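Vinylacetyl-CoA Delta-isomerase (Nitrosopumilus maritimus SCM1, PDB 6VJR) probably converts 4-hydroxybutyryl-CoA to crotonyl-CoA and isomerises vinylacetyl-CoA, using FAD and a [4Fe-4S] cluster. Local coordinates at residues 165-169 against 180-184; 223-229 against 253-259. All coordinates share one frame; numbering follows the deposited sequence. Where two conformers were deposited one is given.

Interaction 1: 165-169 against 180-184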
loop_
_atom_site.group_PDB
_atom_site.type_symbol
_atom_site.label_atom_id
_atom_site.label_comp_id
_atom_site.label_asym_id
_atom_site.label_seq_id
_atom_site.Cartn_x
_atom_site.Cartn_y
_atom_site.Cartn_z
ATOM N N ASP A 165 -1.449 41.974 3.308
ATOM C CA ASP A 165 -0.109 41.604 3.732
ATOM C C ASP A 165 0.064 40.088 3.868
ATOM O O ASP A 165 1.162 39.633 4.141
ATOM C CB ASP A 165 0.241 42.267 5.050
ATOM C CG ASP A 165 0.316 43.785 4.998
ATOM O OD1 ASP A 165 0.592 44.323 3.898
ATOM O OD2 ASP A 165 0.067 44.413 6.053
ATOM N N LEU A 166 -1.005 39.275 3.686
ATOM C CA LEU A 166 -0.902 37.836 3.894
ATOM C C LEU A 166 -0.086 37.137 2.806
ATOM O O LEU A 166 0.329 35.975 2.966
ATOM C CB LEU A 166 -2.266 37.195 4.087
ATOM C CG LEU A 166 -2.984 37.562 5.386
ATOM C CD1 LEU A 166 -4.470 37.202 5.437
ATOM C CD2 LEU A 166 -2.277 36.872 6.524
ATOM N N PHE A 167 0.157 37.866 1.711
ATOM C CA PHE A 167 1.223 37.572 0.774
ATOM C C PHE A 167 2.093 38.822 0.702
ATOM O O PHE A 167 1.574 39.950 0.731
ATOM C CB PHE A 167 0.684 37.253 -0.626
ATOM C CG PHE A 167 -0.082 35.953 -0.783
ATOM C CD1 PHE A 167 -1.393 35.851 -0.320
ATOM C CD2 PHE A 167 0.478 34.869 -1.423
ATOM C CE1 PHE A 167 -2.112 34.693 -0.511
ATOM C CE2 PHE A 167 -0.242 33.689 -1.576
ATOM C CZ PHE A 167 -1.547 33.627 -1.152
ATOM N N THR A 168 3.396 38.623 0.539
ATOM C CA THR A 168 4.374 39.700 0.533
ATOM C C THR A 168 4.227 40.597 -0.703
ATOM O O THR A 168 4.114 40.133 -1.838
ATOM C CB THR A 168 5.769 39.076 0.640
ATOM O OG1 THR A 168 5.883 38.401 1.888
ATOM C CG2 THR A 168 6.874 40.114 0.583
ATOM N N ARG A 169 4.225 41.907 -0.466
ATOM C CA ARG A 169 3.962 42.872 -1.525
ATOM C C ARG A 169 4.824 44.131 -1.406
ATOM O O ARG A 169 5.348 44.470 -0.350
ATOM C CB ARG A 169 2.496 43.296 -1.490
ATOM C CG ARG A 169 2.136 44.000 -0.186
ATOM C CD ARG A 169 0.643 44.214 -0.069
ATOM N NE ARG A 169 0.232 44.858 1.188
ATOM C CZ ARG A 169 -0.228 46.096 1.291
ATOM N NH1 ARG A 169 -0.592 46.718 0.215
ATOM N NH2 ARG A 169 -0.455 46.660 2.460
ATOM N N VAL A 180 8.955 46.620 1.042
ATOM C CA VAL A 180 8.048 45.483 1.038
ATOM C C VAL A 180 7.539 45.223 2.442
ATOM O O VAL A 180 8.246 45.456 3.420
ATOM C CB VAL A 180 8.669 44.188 0.471
ATOM C CG1 VAL A 180 9.043 44.300 -0.986
ATOM C CG2 VAL A 180 9.856 43.699 1.282
ATOM N N SER A 181 6.300 44.719 2.511
ATOM C CA SER A 181 5.693 44.255 3.739
ATOM C C SER A 181 5.015 42.911 3.477
ATOM O O SER A 181 4.549 42.626 2.368
ATOM C CB SER A 181 4.692 45.266 4.286
ATOM O OG SER A 181 5.326 46.487 4.640
ATOM N N GLY A 182 4.935 42.112 4.543
ATOM C CA GLY A 182 4.321 40.807 4.478
ATOM C C GLY A 182 5.103 39.874 5.391
ATOM O O GLY A 182 5.647 40.297 6.404
ATOM N N ALA A 183 5.086 38.595 5.066
ATOM C CA ALA A 183 5.793 37.616 5.866
ATOM C C ALA A 183 6.108 36.410 4.996
ATOM O O ALA A 183 5.434 36.201 3.972
ATOM C CB ALA A 183 4.946 37.225 7.027
ATOM N N LYS A 184 7.068 35.621 5.446
ATOM C CA LYS A 184 7.421 34.360 4.806
ATOM C C LYS A 184 7.488 33.306 5.917
ATOM O O LYS A 184 8.134 33.528 6.929
ATOM C CB LYS A 184 8.753 34.486 4.055
ATOM C CG LYS A 184 8.692 35.407 2.842
ATOM C CD LYS A 184 7.785 35.050 1.661
ATOM C CE LYS A 184 8.012 35.887 0.451
ATOM N NZ LYS A 184 7.010 35.541 -0.579
#
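Arg-169 and Ser-181 form an antiparallel hydrogen-bonded pair. Arg-169 N donates to Ser-181 O over 2.9 Å, and Ser-181 N returns the bond to Arg-169 O over 3.0 Å. Weaker CA-H...O contacts flank this pair: Val-180 CA lies 3.2 Å from Arg-169 O, and Gly-182 CA lies 3.4 Å from Asp-165 O. Gly-182 passes so close under the turning chain that a CB there would run into Thr-168 CA, and its backbone angles alone also call for glycine.

The charged groups gather beside Ser-181. Arg-169 grips one oxygen side-on, with NE 2.8 Å and NH2 2.9 Å from Asp-165 OD1, which lies in the guanidinium plane. The chain that carries the group there leaves between backbone N and carbonyl carbon (chi1 63°) and stays extended to NE, with CG packed against Ser-181 O. The other carboxylate oxygen of Asp-165 forms a salt bridge with Lys-408 of the second subunit, and Ser-181 OG is bonded to Arg-261 N.

At the other end, Lys-184 bends at chi2 (-63°) and lays CE alongside Thr-168, 3.6 Å from its OG1. The ammonium NZ is held beyond this contact by a salt bridge to Asp-149 and by the carbonyl oxygens of Met-147 and Met-199. Asp-149 also accepts a bond from Thr-168 N, tying both segments to one carboxylate near the FAD site.

The pairing is the open end of a beta-hairpin, strands 169-173 and 177-188, in the beta-rich part of an acyl-CoA dehydrogenase-like fold.

Interaction 2: 223-229 against 253-259; sequences GVTYIYG and QEALIIL
Tyr-228 meets the opposing strand with both its ring and its hydroxyl. Glu-254 O sits over the centre of one ring face, 4.0 Å above the plane, while the Gln-253 side chain crosses at the hydroxyl end. There Gln-253 NE2 approaches near the ring plane and donates to Tyr-228 OH over 3.2 Å, with an N-H...O angle of 160° and the amide plane turned 83° from the ring. A phenylalanine here would take away that acceptor, and the Gln-253 amide would probably be left less firmly fixed, though weak bonds to Asn-192 and Ile-191 also hold it.

On the same face of the sheet, Val-224, Tyr-226 and Ile-257 pack side by side. Val-224 CG1, set opposite its own backbone N (chi1 179°), reaches Ile-257 CG2 at 3.6 Å and also lies over the rim of one Tyr-226 face. Ile-257 CG1 touches that ring 4.0 Å from Tyr-226 CD2. The other face carries Thr-225 against Ile-258 and Ile-227 against Leu-256.

This packing rests on the antiparallel backbone ladder. Thr-225 and Ile-258 exchange two hydrogen bonds, the shorter from Ile-258 N to Thr-225 O at 2.7 Å. Ile-227 and Leu-256 exchange another two. Gly-229 N bonds to Glu-254 O at 3.0 Å, and a water bonded to both Glu-254 N and Gly-229 O bridges the ends.

Glu-254 touches FAD, and its OE1 is bonded to Gln-231. Strand 19-21 runs beside strand 224-228, while strand 177-188 flanks strand 254-259. Ile-196 of strand 195-198 packs on Tyr-226 and Ile-257, and Leu-406 and Tyr-409, in helix 402-409 of the second subunit, pack on Leu-256 and Ile-258, respectively.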
loop_
_atom_site.group_PDB
_atom_site.type_symbol
_atom_site.label_atom_id
_atom_site.label_comp_id
_atom_site.label_asym_id
_atom_site.label_seq_id
_atom_site.Cartn_x
_atom_site.Cartn_y
_atom_site.Cartn_z
ATOM N N GLY A 223 13.655 46.242 9.749
ATOM C CA GLY A 223 12.239 46.017 9.506
ATOM C C GLY A 223 11.859 44.538 9.539
ATOM O O GLY A 223 10.685 44.200 9.384
ATOM N N VAL A 224 12.843 43.665 9.770
ATOM C CA VAL A 224 12.626 42.225 9.804
ATOM C C VAL A 224 12.534 41.768 11.249
ATOM O O VAL A 224 13.352 42.129 12.085
ATOM C CB VAL A 224 13.760 41.449 9.111
ATOM C CG1 VAL A 224 13.516 39.948 9.185
ATOM C CG2 VAL A 224 13.969 41.895 7.655
ATOM N N THR A 225 11.521 40.944 11.518
ATOM C CA THR A 225 11.411 40.224 12.773
ATOM C C THR A 225 11.318 38.729 12.459
ATOM O O THR A 225 10.563 38.339 11.560
ATOM C CB THR A 225 10.154 40.672 13.529
ATOM O OG1 THR A 225 10.127 42.095 13.729
ATOM C CG2 THR A 225 10.054 39.943 14.855
ATOM N N TYR A 226 12.069 37.923 13.220
ATOM C CA TYR A 226 12.024 36.464 13.110
ATOM C C TYR A 226 11.321 35.895 14.328
ATOM O O TYR A 226 11.668 36.253 15.463
ATOM C CB TYR A 226 13.424 35.843 13.031
ATOM C CG TYR A 226 14.259 36.315 11.864
ATOM C CD1 TYR A 226 15.054 37.443 11.986
ATOM C CD2 TYR A 226 14.255 35.659 10.644
ATOM C CE1 TYR A 226 15.846 37.891 10.936
ATOM C CE2 TYR A 226 15.044 36.095 9.590
ATOM C CZ TYR A 226 15.839 37.217 9.729
ATOM O OH TYR A 226 16.585 37.599 8.645
ATOM N N ILE A 227 10.334 35.011 14.087
ATOM C CA ILE A 227 9.646 34.327 15.165
ATOM C C ILE A 227 9.889 32.825 14.998
ATOM O O ILE A 227 9.450 32.240 14.028
ATOM C CB ILE A 227 8.166 34.693 15.256
ATOM C CG1 ILE A 227 7.933 36.213 15.293
ATOM C CG2 ILE A 227 7.594 34.017 16.497
ATOM C CD1 ILE A 227 6.484 36.616 15.250
ATOM N N TYR A 228 10.657 32.260 15.921
ATOM C CA TYR A 228 11.164 30.905 15.780
ATOM C C TYR A 228 10.019 29.892 15.849
ATOM O O TYR A 228 9.125 30.031 16.653
ATOM C CB TYR A 228 12.176 30.636 16.895
ATOM C CG TYR A 228 13.336 29.728 16.509
ATOM C CD1 TYR A 228 14.490 30.266 15.942
ATOM C CD2 TYR A 228 13.299 28.359 16.713
ATOM C CE1 TYR A 228 15.528 29.473 15.524
ATOM C CE2 TYR A 228 14.363 27.555 16.322
ATOM C CZ TYR A 228 15.482 28.123 15.753
ATOM O OH TYR A 228 16.527 27.343 15.364
ATOM N N GLY A 229 10.099 28.821 15.058
ATOM C CA GLY A 229 9.147 27.731 15.171
ATOM C C GLY A 229 9.544 26.706 16.237
ATOM O O GLY A 229 10.687 26.338 16.384
ATOM N N GLN A 253 16.043 24.146 11.433
ATOM C CA GLN A 253 15.580 25.431 11.929
ATOM C C GLN A 253 14.534 25.953 10.959
ATOM O O GLN A 253 14.802 25.999 9.754
ATOM C CB GLN A 253 16.742 26.445 11.915
ATOM C CG GLN A 253 16.317 27.915 12.038
ATOM C CD GLN A 253 17.512 28.842 11.980
ATOM O OE1 GLN A 253 17.825 29.454 10.949
ATOM N NE2 GLN A 253 18.199 28.912 13.104
ATOM N N GLU A 254 13.412 26.401 11.525
ATOM C CA GLU A 254 12.406 27.137 10.785
ATOM C C GLU A 254 12.021 28.380 11.581
ATOM O O GLU A 254 12.019 28.362 12.830
ATOM C CB GLU A 254 11.174 26.264 10.534
ATOM C CG GLU A 254 11.495 24.938 9.844
ATOM C CD GLU A 254 11.920 23.809 10.787
ATOM O OE1 GLU A 254 11.261 23.585 11.837
ATOM O OE2 GLU A 254 12.911 23.106 10.441
ATOM N N ALA A 255 11.672 29.459 10.848
ATOM C CA ALA A 255 11.118 30.636 11.502
ATOM C C ALA A 255 10.141 31.337 10.554
ATOM O O ALA A 255 10.222 31.187 9.340
ATOM C CB ALA A 255 12.226 31.574 11.954
ATOM N N LEU A 256 9.271 32.156 11.146
ATOM C CA LEU A 256 8.419 33.092 10.434
ATOM C C LEU A 256 9.164 34.418 10.324
ATOM O O LEU A 256 9.583 34.992 11.328
ATOM C CB LEU A 256 7.131 33.224 11.238
ATOM C CG LEU A 256 6.084 34.197 10.706
ATOM C CD1 LEU A 256 5.537 33.840 9.352
ATOM C CD2 LEU A 256 4.984 34.378 11.725
ATOM N N ILE A 257 9.312 34.888 9.093
ATOM C CA ILE A 257 9.985 36.145 8.813
ATOM C C ILE A 257 8.915 37.208 8.559
ATOM O O ILE A 257 8.114 37.111 7.619
ATOM C CB ILE A 257 10.894 36.035 7.597
ATOM C CG1 ILE A 257 11.828 34.833 7.632
ATOM C CG2 ILE A 257 11.668 37.348 7.444
ATOM C CD1 ILE A 257 12.705 34.735 6.404
ATOM N N ILE A 258 8.862 38.180 9.453
ATOM C CA ILE A 258 7.970 39.312 9.284
ATOM C C ILE A 258 8.730 40.449 8.613
ATOM O O ILE A 258 9.859 40.733 8.991
ATOM C CB ILE A 258 7.360 39.774 10.609
ATOM C CG1 ILE A 258 6.863 38.608 11.478
ATOM C CG2 ILE A 258 6.284 40.831 10.315
ATOM C CD1 ILE A 258 5.717 37.829 10.871
ATOM N N LEU A 259 8.095 41.084 7.615
ATOM C CA LEU A 259 8.660 42.221 6.898
ATOM C C LEU A 259 7.782 43.455 7.075
ATOM O O LEU A 259 6.586 43.423 6.727
ATOM C CB LEU A 259 8.725 41.856 5.416
ATOM C CG LEU A 259 9.390 40.515 5.084
ATOM C CD1 LEU A 259 9.038 40.007 3.697
ATOM C CD2 LEU A 259 10.867 40.614 5.228
HETATM O O HOH W 1 12.495 25.472 14.205
#

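How the interactions relate
From the N terminus, interaction 1 comes first: it closes the short hairpin formed by strand 169-173 and the start of strand 177-188. Interaction 2 follows in series, closing the longer excursion between strands 224-228 and 254-259, which contains neither helix nor strand; the two closures neither nest nor cross. They join in space where strands 177-188 and 254-259 are neighbours: probable hydrogen bonds run from Leu-259 N to Gly-182 O and from Ile-257 N to Lys-184 O, both 2.8 Å. One continuous sheet thus passes from the hairpin to strand 224-228. Both contacts also pack against the second subunit, so the sheet lies at a subunit interface as well as near FAD.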